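Local coordinates for BH0493 protein (PDB 2QEE) that binds zinc and is probably a metal-dependent hydrolase of the amidohydrolase superfamily, at residues W42-D45 and E46-Y50; A403-F406 and S407-W411. All coordinates share one frame; numbering follows the deposited sequence.

Overall arrangement
Interactions 1 and 2 illustrate two ways in which a helix departs from the plain alpha pattern: at its beginning, where a side chain stands in for a missing carbonyl, and further along, where one turn widens. Interaction 1 spans the short helix 44-48, whereas interaction 2 lies mostly in the second half of helix 395-414, near the end of the modelled chain. They lie on opposite sides of the chain's centre, their centres 29 Å apart and their nearest atoms about 17 Å apart. Interaction 1 is close to the zinc site of His28, His30 and Asp357, the Glu46 side chain being about 11 Å from that of His30; interaction 2 lies away from the metal.

Interaction 1: W42-D45 and E46-Y50; sequences WDID and ELLTY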
loop_
_atom_site.group_PDB
_atom_site.type_symbol
_atom_site.label_atom_id
_atom_site.label_comp_id
_atom_site.label_asym_id
_atom_site.label_seq_id
_atom_site.Cartn_x
_atom_site.Cartn_y
_atom_site.Cartn_z
ATOM N N TRP C 42 -23.103 -25.216 -9.098
ATOM C CA TRP C 42 -24.122 -24.167 -8.982
ATOM C C TRP C 42 -25.129 -24.429 -7.911
ATOM O O TRP C 42 -25.319 -25.577 -7.510
ATOM C CB TRP C 42 -24.860 -23.896 -10.281
ATOM C CG TRP C 42 -25.665 -25.041 -10.927
ATOM C CD1 TRP C 42 -25.174 -26.065 -11.681
ATOM C CD2 TRP C 42 -27.095 -25.166 -10.952
ATOM N NE1 TRP C 42 -26.230 -26.871 -12.154
ATOM C CE2 TRP C 42 -27.411 -26.343 -11.703
ATOM C CE3 TRP C 42 -28.143 -24.421 -10.394
ATOM C CZ2 TRP C 42 -28.736 -26.750 -11.938
ATOM C CZ3 TRP C 42 -29.481 -24.859 -10.585
ATOM C CH2 TRP C 42 -29.753 -26.017 -11.361
ATOM N N ASP C 43 -25.773 -23.339 -7.490
ATOM C CA ASP C 43 -26.829 -23.226 -6.472
ATOM C C ASP C 43 -26.405 -22.623 -5.167
ATOM O O ASP C 43 -25.203 -22.480 -4.915
ATOM C CB ASP C 43 -27.682 -24.510 -6.267
ATOM C CG ASP C 43 -27.037 -25.549 -5.357
ATOM O OD1 ASP C 43 -26.114 -25.277 -4.542
ATOM O OD2 ASP C 43 -27.492 -26.715 -5.464
ATOM N N ILE C 44 -27.382 -22.299 -4.332
ATOM C CA ILE C 44 -27.105 -21.574 -3.050
ATOM C C ILE C 44 -26.231 -22.367 -2.066
ATOM O O ILE C 44 -25.436 -21.777 -1.307
ATOM C CB ILE C 44 -28.402 -21.080 -2.401
ATOM C CG1 ILE C 44 -28.181 -20.214 -1.156
ATOM C CG2 ILE C 44 -29.321 -22.317 -2.045
ATOM C CD1 ILE C 44 -27.302 -18.944 -1.355
ATOM N N ASP C 45 -26.415 -23.688 -1.988
ATOM C CA ASP C 45 -25.543 -24.498 -1.154
ATOM C C ASP C 45 -24.095 -24.471 -1.612
ATOM O O ASP C 45 -23.189 -24.436 -0.771
ATOM C CB ASP C 45 -26.053 -25.947 -1.130
ATOM C CG ASP C 45 -27.313 -26.108 -0.286
ATOM O OD1 ASP C 45 -27.681 -25.209 0.488
ATOM O OD2 ASP C 45 -27.941 -27.173 -0.378
ATOM N N GLU C 46 -23.861 -24.438 -2.921
ATOM C CA GLU C 46 -22.515 -24.336 -3.457
ATOM C C GLU C 46 -21.948 -22.907 -3.186
ATOM O O GLU C 46 -20.806 -22.781 -2.808
ATOM C CB GLU C 46 -22.551 -24.602 -4.929
ATOM C CG GLU C 46 -22.941 -26.090 -5.241
ATOM C CD GLU C 46 -21.836 -27.092 -4.935
ATOM O OE1 GLU C 46 -20.696 -26.722 -4.518
ATOM O OE2 GLU C 46 -22.111 -28.292 -5.156
ATOM N N LEU C 47 -22.776 -21.884 -3.395
ATOM C CA LEU C 47 -22.386 -20.490 -3.044
ATOM C C LEU C 47 -21.924 -20.386 -1.599
ATOM O O LEU C 47 -20.887 -19.840 -1.304
ATOM C CB LEU C 47 -23.525 -19.493 -3.258
ATOM C CG LEU C 47 -23.821 -19.136 -4.714
ATOM C CD1 LEU C 47 -25.105 -18.262 -4.813
ATOM C CD2 LEU C 47 -22.608 -18.401 -5.349
ATOM N N LEU C 48 -22.725 -20.938 -0.684
ATOM C CA LEU C 48 -22.420 -20.861 0.729
ATOM C C LEU C 48 -21.209 -21.689 1.165
ATOM O O LEU C 48 -20.557 -21.356 2.144
ATOM C CB LEU C 48 -23.667 -21.289 1.507
ATOM C CG LEU C 48 -24.724 -20.178 1.604
ATOM C CD1 LEU C 48 -26.048 -20.782 2.175
ATOM C CD2 LEU C 48 -24.317 -18.933 2.468
ATOM N N THR C 49 -20.899 -22.762 0.436
ATOM C CA THR C 49 -19.772 -23.622 0.840
ATOM C C THR C 49 -18.500 -23.378 0.002
ATOM O O THR C 49 -17.530 -24.142 0.081
ATOM C CB THR C 49 -20.207 -25.109 0.822
ATOM O OG1 THR C 49 -20.672 -25.416 -0.494
ATOM C CG2 THR C 49 -21.325 -25.338 1.803
ATOM N N TYR C 50 -18.523 -22.317 -0.802
ATOM C CA TYR C 50 -17.349 -21.695 -1.452
ATOM C C TYR C 50 -16.237 -21.643 -0.393
ATOM O O TYR C 50 -16.534 -21.350 0.780
ATOM C CB TYR C 50 -17.736 -20.234 -1.779
ATOM C CG TYR C 50 -16.769 -19.410 -2.636
ATOM C CD1 TYR C 50 -15.925 -20.004 -3.573
ATOM C CD2 TYR C 50 -16.785 -18.006 -2.556
ATOM C CE1 TYR C 50 -15.103 -19.216 -4.434
ATOM C CE2 TYR C 50 -15.965 -17.204 -3.412
ATOM C CZ TYR C 50 -15.151 -17.805 -4.350
ATOM O OH TYR C 50 -14.338 -17.027 -5.158
HETATM O O HOH W 1 -23.326 -28.184 -8.253
#
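Asp43 meets Glu46 twice at the start of a short helix, its OD1 lying 3.3 Å from Glu46 CG and accepting from Glu46 N. This second contact, 2.9 Å from OD1 to N with an N-H...O angle of 158°, is an N-cap: the carboxylate takes the place of the backbone carbonyl that a first-turn amide lacks. Such capping is helped by chi1 of Asp43 (82°), which sets CG between its own N and carbonyl carbon and swings OD1 forward over the turn. In Glu46, chi1 (-67°) sets CG beside its own N, 3.3 Å from Trp42 O, and a bend at chi2 then leads the carboxylate away; water 1 accepts from Trp42 N and donates weakly to Glu46 OE2. The like-charged carboxylates do not touch, Asp43 OD1 lying 5.0 Å from Glu46 OE2.

Asp45 takes part mainly through its carbonyl. Its O is gripped by Thr49 OG1 at 2.7 Å, and more weakly by Thr49 N, just where the chain leaves helical geometry. Ile44 and Leu48 run side by side in the same direction, CG1 of the former 4.0 Å from CD1 of the latter, whereas Leu47 crosses Ile44 at about a right angle. Backbone bonds from Leu47 N to Asp43 O and from Leu48 N to Ile44 O complete the turn.

The carboxylate of Asp45 forms salt bridges with Arg74 and Arg118. Ile44 packs on helices 93-104 and 114-122, Leu48 on helices 73-86 and 93-104, and Leu47 on Cys101 and Val360, which wedges this short helix among three others.

Interaction 2: A403-F406 and S407-W411; sequences ADLF and SRNFW
Residues 403-411 belong to helix 395-414, which widens at 404-406 into a pi-type turn. Arg408 N reaches back five residues to Ala403 O at 2.8 Å, nearly straight at 172°, and Asn409 N does the same to Asp404 O at 2.9 Å, meeting a lone pair in the carbonyl plane. Across the wide turn the i to i-4 bond is only a weak one, from Ser407 N to Ala403 O. Water 2 fits beside the widened turn, donating to Asp404 O and accepting from Phe410 N.

Among the side chains, Arg408 lies back along the helix with its chain extended from CG to NE. Its guanidinium is laid over the methyl of Ala403, whose CB sits 3.4 Å above the plane at its centre. The Asp404 carboxylate, turned 76° from that plane, does not pair directly with it: OD1 stands 4.7 Å from Arg408 NH1, and water 3, in the guanidinium plane, joins the two by donating to OD1 and accepting from NH1.

Such a pi-bulge, one extra residue in a turn, shifts the angular positions of the residues that follow it. Here it lies in the last helix of a chain whose parallel strands and metal site are consistent with the barrel fold of amidohydrolases.

Asn409 crosses Asp404 at about a right angle, its amide 18° from the carboxylate plane and OD1 3.5 Å from Asp404 CB. Asn409 ND2 lies 3.3 Å from Asp404 O at an angle too poor for a hydrogen bond, and donates to the carbonyls of Thr349 and Phe351. Phe406 packs on Trp368 and Ile375 of helix 363-388, while Arg88 and Trp60 of a second subunit pack against Asp404 and Asn409, respectively.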
loop_
_atom_site.group_PDB
_atom_site.type_symbol
_atom_site.label_atom_id
_atom_site.label_comp_id
_atom_site.label_asym_id
_atom_site.label_seq_id
_atom_site.Cartn_x
_atom_site.Cartn_y
_atom_site.Cartn_z
ATOM N N ALA C 403 -15.649 -1.330 -23.984
ATOM C CA ALA C 403 -15.533 -2.613 -24.702
ATOM C C ALA C 403 -14.079 -3.112 -24.659
ATOM O O ALA C 403 -13.857 -4.331 -24.537
ATOM C CB ALA C 403 -16.037 -2.454 -26.150
ATOM N N ASP C 404 -13.094 -2.219 -24.758
ATOM C CA ASP C 404 -11.698 -2.607 -24.660
ATOM C C ASP C 404 -11.431 -3.251 -23.309
ATOM O O ASP C 404 -10.893 -4.367 -23.224
ATOM C CB ASP C 404 -10.782 -1.387 -24.852
ATOM C CG ASP C 404 -10.634 -0.993 -26.327
ATOM O OD1 ASP C 404 -10.883 -1.846 -27.214
ATOM O OD2 ASP C 404 -10.264 0.175 -26.601
ATOM N N LEU C 405 -11.855 -2.574 -22.256
ATOM C CA LEU C 405 -11.532 -3.032 -20.905
ATOM C C LEU C 405 -12.217 -4.363 -20.576
ATOM O O LEU C 405 -11.585 -5.201 -19.940
ATOM C CB LEU C 405 -11.984 -1.999 -19.858
ATOM C CG LEU C 405 -11.173 -0.677 -19.951
ATOM C CD1 LEU C 405 -11.903 0.367 -19.127
ATOM C CD2 LEU C 405 -9.718 -0.901 -19.386
ATOM N N PHE C 406 -13.487 -4.543 -20.980
ATOM C CA PHE C 406 -14.253 -5.743 -20.553
ATOM C C PHE C 406 -14.192 -6.915 -21.521
ATOM O O PHE C 406 -14.639 -8.035 -21.175
ATOM C CB PHE C 406 -15.711 -5.432 -20.184
ATOM C CG PHE C 406 -15.831 -4.639 -18.894
ATOM C CD1 PHE C 406 -15.917 -5.287 -17.657
ATOM C CD2 PHE C 406 -15.879 -3.245 -18.929
ATOM C CE1 PHE C 406 -15.992 -4.557 -16.462
ATOM C CE2 PHE C 406 -15.956 -2.520 -17.754
ATOM C CZ PHE C 406 -16.052 -3.178 -16.523
ATOM N N SER C 407 -13.634 -6.662 -22.720
ATOM C CA SER C 407 -13.645 -7.711 -23.763
ATOM C C SER C 407 -12.539 -7.664 -24.786
ATOM O O SER C 407 -11.743 -8.622 -24.951
ATOM C CB SER C 407 -15.004 -7.726 -24.480
ATOM O OG SER C 407 -15.011 -8.795 -25.416
ATOM N N ARG C 408 -12.440 -6.554 -25.501
ATOM C CA ARG C 408 -11.560 -6.520 -26.671
ATOM C C ARG C 408 -10.077 -6.609 -26.361
ATOM O O ARG C 408 -9.344 -7.173 -27.142
ATOM C CB ARG C 408 -11.797 -5.277 -27.533
ATOM C CG ARG C 408 -13.221 -5.113 -27.933
ATOM C CD ARG C 408 -13.441 -3.864 -28.835
ATOM N NE ARG C 408 -14.867 -3.725 -29.144
ATOM C CZ ARG C 408 -15.464 -2.617 -29.582
ATOM N NH1 ARG C 408 -14.782 -1.488 -29.766
ATOM N NH2 ARG C 408 -16.768 -2.648 -29.821
ATOM N N ASN C 409 -9.623 -6.055 -25.218
ATOM C CA ASN C 409 -8.202 -6.114 -24.907
ATOM C C ASN C 409 -7.767 -7.557 -24.723
ATOM O O ASN C 409 -6.669 -7.913 -25.148
ATOM C CB ASN C 409 -7.860 -5.358 -23.587
ATOM C CG ASN C 409 -7.881 -3.844 -23.762
ATOM O OD1 ASN C 409 -7.847 -3.319 -24.904
ATOM N ND2 ASN C 409 -7.884 -3.101 -22.590
ATOM N N PHE C 410 -8.680 -8.372 -24.225
ATOM C CA PHE C 410 -8.308 -9.770 -23.984
ATOM C C PHE C 410 -8.209 -10.458 -25.374
ATOM O O PHE C 410 -7.171 -11.064 -25.710
ATOM C CB PHE C 410 -9.341 -10.505 -23.150
ATOM C CG PHE C 410 -9.090 -11.992 -23.072
ATOM C CD1 PHE C 410 -8.012 -12.481 -22.302
ATOM C CD2 PHE C 410 -9.887 -12.896 -23.768
ATOM C CE1 PHE C 410 -7.728 -13.866 -22.226
ATOM C CE2 PHE C 410 -9.640 -14.300 -23.680
ATOM C CZ PHE C 410 -8.548 -14.791 -22.900
ATOM N N TRP C 411 -9.256 -10.341 -26.180
ATOM C CA TRP C 411 -9.207 -11.112 -27.491
ATOM C C TRP C 411 -8.085 -10.627 -28.370
ATOM O O TRP C 411 -7.438 -11.391 -29.100
ATOM C CB TRP C 411 -10.553 -10.999 -28.181
ATOM C CG TRP C 411 -11.607 -11.684 -27.372
ATOM C CD1 TRP C 411 -12.627 -11.109 -26.679
ATOM C CD2 TRP C 411 -11.690 -13.086 -27.141
ATOM N NE1 TRP C 411 -13.377 -12.095 -26.045
ATOM C CE2 TRP C 411 -12.789 -13.312 -26.300
ATOM C CE3 TRP C 411 -10.916 -14.201 -27.569
ATOM C CZ2 TRP C 411 -13.174 -14.605 -25.891
ATOM C CZ3 TRP C 411 -11.316 -15.491 -27.138
ATOM C CH2 TRP C 411 -12.426 -15.668 -26.327
HETATM O O HOH W 2 -10.456 -7.255 -22.146
HETATM O O HOH W 3 -11.967 -1.054 -29.482
#